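Local coordinates for protein 6-phosphogluconate dehydrogenase (PDB 5U5G) that probably reduces (2-oxopropyl)phosphonic acid to its 2-hydroxy counterpart with NADPH, a late step of fosfomycin biosynthesis in Pseudomonas syringae, at residues A[91-97]-A[117-123]; A[137-141]-A[167-173]. One frame throughout, in Å; residues are numbered along the deposited sequence.

Overall arrangement
Interaction 1 pairs strands 92-95 and 117-124 in the middle of the mixed sheet of the cofactor-binding domain. Interaction 2 comes later in the chain and packs strand 135-139, the next strand of that sheet, against the start of helix 168-196, which leads from this domain into the helical remainder of the chain. Their centres lie about 10 Å apart, on the same side of the chain's centre, and they touch: Glu120 of the first reaches Gly167 of the second, and Val123 O meets Lys173 NZ. At that junction NADP, approached by Ser97 and Val123, lies beside the phosphonate ligand held by Lys173, so the two contacts together border the ligand pocket, which is probably the active site.

Interaction 1: A[91-97]-A[117-123]; sequences DIVVDLS and DYIECPV. With NAP (NADP nicotinamide-adenine-dinucleotide phosphate), chain E.
Asp95 OD2 is gripped by two phenols: across the contact Tyr118 OH donates to it at 2.8 Å, and Tyr76 from the same chain bonds to it as well. The tyrosine hydroxyl comes from above the carboxylate, 47° out of its plane, with ring and carboxylate planes 80° apart. Both side chains leave the backbone anti to N (chi1 -172° for Tyr118), which lets the phenol reach along the sheet to the acid two residues ahead on the neighbouring strand. The other oxygen, OD1, accepts Ser97 N, which makes an Asx turn just where the strand ends, and also takes Ser97 OG. A buried aspartate is therefore satisfied at both oxygens.

Beneath these groups runs a parallel ladder. Ile119 N donates to Val93 O at 2.7 Å and Asp95 N to Ile119 O at 2.8 Å; Cys121 N, bonding to Asp95 O at 2.9 Å, carries the pairing past the regular strands. On one face the branched side chains of Ile92 and Val94 lie side by side with that of Ile119, Ile92 CG2 being 3.8 Å from Ile119 CG1. Further along, just past the regular strand, Val94 CG1 is 3.7 Å from Cys121 CB. Beta-branched residues suit this extended backbone, and helix 143-156 packs over Ile92, Ile119 and Cys121. The face of Val93 and Tyr118 is covered by helix 101-113, whose His108 meets the tyrosine ring edge-to-face.

Beyond the ladder, Leu96 CD2 touches Val123 CG1 at 3.9 Å, while one water joins Leu96 O to Val123 N. Val123 O comes within 3.3 Å of NADP atom C5N on the nicotinamide ring. Strand 92-95, helix 101-113 and strand 117-124 thus form a beta-alpha-beta crossover of a Rossmann-type domain, whose strand ends border the dinucleotide.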
# COMPACT_ATOMS: atom_id res chain seq x y z
N ASP A 91 25.66 11.21 -27.85
CA ASP A 91 25.65 10.25 -26.76
C ASP A 91 24.41 10.45 -25.89
O ASP A 91 23.82 11.53 -25.82
CB ASP A 91 26.91 10.38 -25.89
CG ASP A 91 28.15 9.79 -26.56
OD1 ASP A 91 28.03 9.24 -27.68
OD2 ASP A 91 29.24 9.85 -25.96
N ILE A 92 24.00 9.37 -25.21
CA ILE A 92 22.86 9.39 -24.30
C ILE A 92 23.29 8.77 -22.97
O ILE A 92 23.90 7.69 -22.96
CB ILE A 92 21.65 8.63 -24.89
CG1 ILE A 92 21.22 9.26 -26.22
CG2 ILE A 92 20.49 8.62 -23.89
CD1 ILE A 92 20.24 8.41 -27.02
N VAL A 93 23.00 9.45 -21.86
CA VAL A 93 23.17 8.89 -20.53
C VAL A 93 21.79 8.73 -19.89
O VAL A 93 21.00 9.69 -19.84
CB VAL A 93 24.10 9.75 -19.65
CG1 VAL A 93 24.01 9.31 -18.20
CG2 VAL A 93 25.54 9.64 -20.15
N VAL A 94 21.50 7.53 -19.43
CA VAL A 94 20.24 7.20 -18.77
C VAL A 94 20.54 7.10 -17.28
O VAL A 94 21.17 6.13 -16.83
CB VAL A 94 19.63 5.91 -19.32
CG1 VAL A 94 18.35 5.52 -18.57
CG2 VAL A 94 19.38 6.06 -20.82
N ASP A 95 20.14 8.10 -16.50
CA ASP A 95 20.49 8.16 -15.08
C ASP A 95 19.34 7.54 -14.29
O ASP A 95 18.25 8.10 -14.22
CB ASP A 95 20.78 9.60 -14.64
CG ASP A 95 21.47 9.68 -13.26
OD1 ASP A 95 21.28 8.76 -12.43
OD2 ASP A 95 22.20 10.67 -13.00
N LEU A 96 19.60 6.38 -13.70
CA LEU A 96 18.61 5.63 -12.94
C LEU A 96 18.61 5.98 -11.47
O LEU A 96 17.89 5.34 -10.70
CB LEU A 96 18.85 4.13 -13.10
CG LEU A 96 19.01 3.62 -14.53
CD1 LEU A 96 19.75 2.30 -14.49
CD2 LEU A 96 17.64 3.46 -15.18
N SER A 97 19.40 6.97 -11.06
CA SER A 97 19.50 7.34 -9.66
C SER A 97 18.31 8.20 -9.24
O SER A 97 17.63 8.81 -10.07
CB SER A 97 20.80 8.12 -9.39
OG SER A 97 21.90 7.49 -10.04
N ASP A 117 22.47 13.96 -24.75
CA ASP A 117 21.16 13.86 -24.12
C ASP A 117 21.24 13.20 -22.75
O ASP A 117 21.72 12.07 -22.63
CB ASP A 117 20.17 13.08 -24.97
CG ASP A 117 19.42 13.97 -25.94
OD1 ASP A 117 18.42 14.59 -25.52
OD2 ASP A 117 19.85 14.04 -27.11
N TYR A 118 20.75 13.91 -21.73
CA TYR A 118 20.47 13.32 -20.43
C TYR A 118 19.06 12.74 -20.45
O TYR A 118 18.11 13.43 -20.84
CB TYR A 118 20.61 14.38 -19.34
CG TYR A 118 20.53 13.89 -17.90
CD1 TYR A 118 21.57 13.15 -17.34
CD2 TYR A 118 19.44 14.20 -17.09
CE1 TYR A 118 21.52 12.72 -16.02
CE2 TYR A 118 19.36 13.77 -15.77
CZ TYR A 118 20.41 13.03 -15.24
OH TYR A 118 20.34 12.60 -13.93
N ILE A 119 18.92 11.47 -20.06
CA ILE A 119 17.61 10.86 -19.82
C ILE A 119 17.49 10.61 -18.33
O ILE A 119 18.26 9.83 -17.75
CB ILE A 119 17.42 9.57 -20.63
CG1 ILE A 119 17.39 9.86 -22.14
CG2 ILE A 119 16.12 8.88 -20.22
CD1 ILE A 119 16.25 10.78 -22.59
N GLU A 120 16.55 11.31 -17.70
CA GLU A 120 16.28 11.24 -16.27
C GLU A 120 15.30 10.08 -16.05
O GLU A 120 14.14 10.17 -16.44
CB GLU A 120 15.72 12.59 -15.83
CG GLU A 120 15.07 12.70 -14.46
CD GLU A 120 14.34 14.05 -14.29
OE1 GLU A 120 14.62 15.00 -15.05
OE2 GLU A 120 13.47 14.14 -13.40
N CYS A 121 15.78 8.98 -15.45
CA CYS A 121 15.02 7.72 -15.45
C CYS A 121 15.05 7.04 -14.08
O CYS A 121 15.55 5.92 -13.93
CB CYS A 121 15.58 6.78 -16.53
SG CYS A 121 14.55 5.34 -16.91
N PRO A 122 14.49 7.68 -13.04
CA PRO A 122 14.38 6.98 -11.75
C PRO A 122 13.46 5.77 -11.89
O PRO A 122 12.60 5.72 -12.77
CB PRO A 122 13.79 8.04 -10.81
CG PRO A 122 13.09 9.04 -11.72
CD PRO A 122 13.93 9.05 -12.99
N VAL A 123 13.69 4.76 -11.04
CA VAL A 123 12.99 3.49 -11.16
C VAL A 123 12.42 3.06 -9.81
O VAL A 123 12.81 3.57 -8.76
CB VAL A 123 13.91 2.38 -11.71
CG1 VAL A 123 14.36 2.72 -13.14
CG2 VAL A 123 15.11 2.18 -10.79
PA NAP E . 24.13 1.29 -2.93
O1A NAP E . 24.47 2.00 -1.68
O2A NAP E . 23.85 -0.19 -2.93
O5B NAP E . 25.29 1.59 -4.08
C5B NAP E . 25.49 2.98 -4.12
C4B NAP E . 26.31 3.27 -5.40
O4B NAP E . 26.69 4.64 -5.47
C3B NAP E . 27.60 2.37 -5.40
O3B NAP E . 27.92 2.04 -6.72
C2B NAP E . 28.65 3.38 -4.89
O2B NAP E . 29.90 3.16 -5.31
C1B NAP E . 28.10 4.67 -5.62
N9A NAP E . 28.65 5.84 -4.98
C8A NAP E . 28.24 6.48 -3.79
N7A NAP E . 29.02 7.55 -3.46
C5A NAP E . 29.99 7.57 -4.48
C6A NAP E . 31.09 8.41 -4.72
N6A NAP E . 31.38 9.45 -3.88
N1A NAP E . 31.91 8.22 -5.79
C2A NAP E . 31.58 7.17 -6.61
N3A NAP E . 30.57 6.29 -6.51
C4A NAP E . 29.78 6.51 -5.42
O3 NAP E . 22.78 2.15 -3.33
PN NAP E . 21.70 1.34 -4.18
O1N NAP E . 22.27 0.65 -5.36
O2N NAP E . 20.58 0.77 -3.34
O5D NAP E . 20.82 2.66 -4.91
C5D NAP E . 21.48 3.19 -5.98
C4D NAP E . 20.52 4.17 -6.63
O4D NAP E . 19.31 3.48 -7.04
C3D NAP E . 20.09 5.27 -5.57
O3D NAP E . 19.96 6.49 -6.23
C2D NAP E . 18.74 4.76 -5.10
O2D NAP E . 17.87 5.79 -4.70
C1D NAP E . 18.21 4.13 -6.42
N1N NAP E . 17.21 3.11 -6.15
C2N NAP E . 17.47 2.00 -5.31
C3N NAP E . 16.50 1.03 -5.16
C7N NAP E . 16.74 -0.15 -4.33
O7N NAP E . 15.92 -1.06 -4.20
N7N NAP E . 17.96 -0.29 -3.69
C4N NAP E . 15.18 1.10 -5.90
C5N NAP E . 15.02 2.31 -6.72
C6N NAP E . 15.97 3.23 -6.81
P2B NAP E . 30.87 1.97 -4.28
O1X NAP E . 30.23 0.70 -4.75
O2X NAP E . 32.31 2.23 -4.75
O3X NAP E . 30.50 2.47 -2.91
O HOH W 1 22.07 12.51 -28.14
O HOH W 2 18.02 11.05 -13.29
O HOH W 3 15.83 5.67 -8.94

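Interaction 2: A[137-141]-A[167-173]; sequences AIVSG and GKAQRLK. With 7VD ((2-oxopropyl)phosphonic acid), chain F.
Strand 137-139 and the opening residues 168-173 of helix 168-196 run in roughly opposite directions, at 143° to each other, with their axes 7.4 Å apart at closest approach. The backbones come nearest where the CA atoms of Ile138 and Ala169 are 5.2 Å apart, a closeness that suits the small methyl of alanine. Gly167, at the N-cap position, has a positive phi, readily adopted by glycine.

Ser140 OG accepts the amide of Ala169 at 2.9 Å, the N-H bent to 145°. This small buried polar group thereby ties the first turn of the helix to the loop leading into it, for the hydroxyl's single proton is shared, or alternates, between the carbonyl oxygens of Val163 and Glu165, while Glu120 of the neighbouring strand bonds to Gln170 N, its carboxylate probably stabilised by the helix dipole. Helix 168-196 leaves the Rossmann-type domain here for the helical part of the chain, an architecture shared with 6-phosphogluconate and 3-hydroxyisobutyrate dehydrogenases.

Ile138 divides its branches over the helix. CG2 rests on Ala169 CB at 3.7 Å and on Leu172 CD1 at 4.0 Å, whereas CD1 reaches on to Lys173 CB at 3.9 Å. Val207 of the second subunit packs against Ile138 as well, and Lys168, extended beyond CG, carries NZ to a salt bridge with Asp200 of that subunit.

Only the base of Lys173 belongs to this packing. A bend at chi2 (71°) turns the rest of its chain away from the strand, and NZ donates to the ketone oxygen O7 of the bound (2-oxopropyl)phosphonic acid at 2.7 Å. Asn177 OD1 and Val123 O hold the same nitrogen, which keeps NZ beside the ketone.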
# COMPACT_ATOMS: atom_id res chain seq x y z
N ALA A 137 9.59 2.59 -14.54
CA ALA A 137 10.43 3.75 -14.79
C ALA A 137 9.57 5.00 -14.93
O ALA A 137 8.43 4.94 -15.40
CB ALA A 137 11.29 3.55 -16.05
N ILE A 138 10.12 6.12 -14.48
CA ILE A 138 9.57 7.46 -14.71
C ILE A 138 10.64 8.24 -15.47
O ILE A 138 11.79 8.28 -15.04
CB ILE A 138 9.22 8.18 -13.40
CG1 ILE A 138 8.62 7.19 -12.39
CG2 ILE A 138 8.30 9.38 -13.68
CD1 ILE A 138 8.76 7.65 -10.94
N VAL A 139 10.27 8.82 -16.60
CA VAL A 139 11.27 9.27 -17.57
C VAL A 139 11.01 10.72 -17.96
O VAL A 139 9.91 11.06 -18.42
CB VAL A 139 11.28 8.39 -18.84
CG1 VAL A 139 12.38 8.84 -19.79
CG2 VAL A 139 11.44 6.93 -18.47
N SER A 140 12.04 11.56 -17.81
CA SER A 140 12.02 12.92 -18.32
C SER A 140 13.17 13.12 -19.29
O SER A 140 14.24 12.51 -19.15
CB SER A 140 12.13 13.95 -17.20
OG SER A 140 11.02 13.92 -16.33
N GLY A 141 12.97 13.99 -20.26
CA GLY A 141 13.97 14.26 -21.27
C GLY A 141 13.38 14.36 -22.66
O GLY A 141 12.16 14.28 -22.84
N GLY A 167 13.26 17.26 -14.61
CA GLY A 167 13.02 17.31 -13.20
C GLY A 167 11.70 16.70 -12.76
O GLY A 167 11.54 16.41 -11.57
N LYS A 168 10.77 16.46 -13.69
CA LYS A 168 9.45 15.98 -13.31
C LYS A 168 9.50 14.53 -12.84
O LYS A 168 8.81 14.15 -11.89
CB LYS A 168 8.46 16.12 -14.46
CG LYS A 168 7.03 15.69 -14.10
CD LYS A 168 6.00 16.17 -15.12
CE LYS A 168 4.60 15.82 -14.67
NZ LYS A 168 3.56 16.26 -15.62
N ALA A 169 10.31 13.69 -13.51
CA ALA A 169 10.44 12.31 -13.08
C ALA A 169 10.96 12.22 -11.65
O ALA A 169 10.46 11.42 -10.85
CB ALA A 169 11.35 11.53 -14.04
N GLN A 170 11.95 13.05 -11.30
CA GLN A 170 12.47 12.99 -9.94
C GLN A 170 11.44 13.50 -8.94
O GLN A 170 11.34 12.97 -7.83
CB GLN A 170 13.77 13.79 -9.80
CG GLN A 170 14.98 13.20 -10.54
CD GLN A 170 15.40 11.83 -10.01
OE1 GLN A 170 15.00 11.40 -8.93
NE2 GLN A 170 16.23 11.14 -10.77
N ARG A 171 10.67 14.52 -9.32
CA ARG A 171 9.61 15.00 -8.44
C ARG A 171 8.65 13.88 -8.09
O ARG A 171 8.31 13.67 -6.92
CB ARG A 171 8.86 16.17 -9.09
CG ARG A 171 9.70 17.42 -9.21
CD ARG A 171 9.00 18.58 -9.94
NE ARG A 171 9.92 19.72 -9.97
CZ ARG A 171 10.60 20.12 -11.04
NH1 ARG A 171 10.45 19.53 -12.22
NH2 ARG A 171 11.42 21.15 -10.94
N LEU A 172 8.22 13.12 -9.10
CA LEU A 172 7.28 12.02 -8.90
C LEU A 172 7.90 10.87 -8.10
O LEU A 172 7.24 10.27 -7.24
CB LEU A 172 6.78 11.54 -10.25
CG LEU A 172 5.85 12.54 -10.93
CD1 LEU A 172 5.79 12.28 -12.43
CD2 LEU A 172 4.46 12.45 -10.30
N LYS A 173 9.16 10.54 -8.40
CA LYS A 173 9.83 9.46 -7.69
C LYS A 173 9.95 9.76 -6.20
O LYS A 173 9.67 8.89 -5.36
CB LYS A 173 11.22 9.21 -8.31
CG LYS A 173 12.17 8.32 -7.46
CD LYS A 173 11.72 6.84 -7.45
CE LYS A 173 12.68 5.96 -6.60
NZ LYS A 173 12.10 4.61 -6.30
P1 7VD F . 11.84 1.05 -4.55
C1 7VD F . 13.29 1.40 -3.51
O2 7VD F . 11.10 2.28 -5.02
O3 7VD F . 12.19 0.18 -5.74
O4 7VD F . 11.00 0.27 -3.57
C6 7VD F . 13.73 2.83 -3.44
O7 7VD F . 13.66 3.58 -4.41
C8 7VD F . 14.27 3.28 -2.10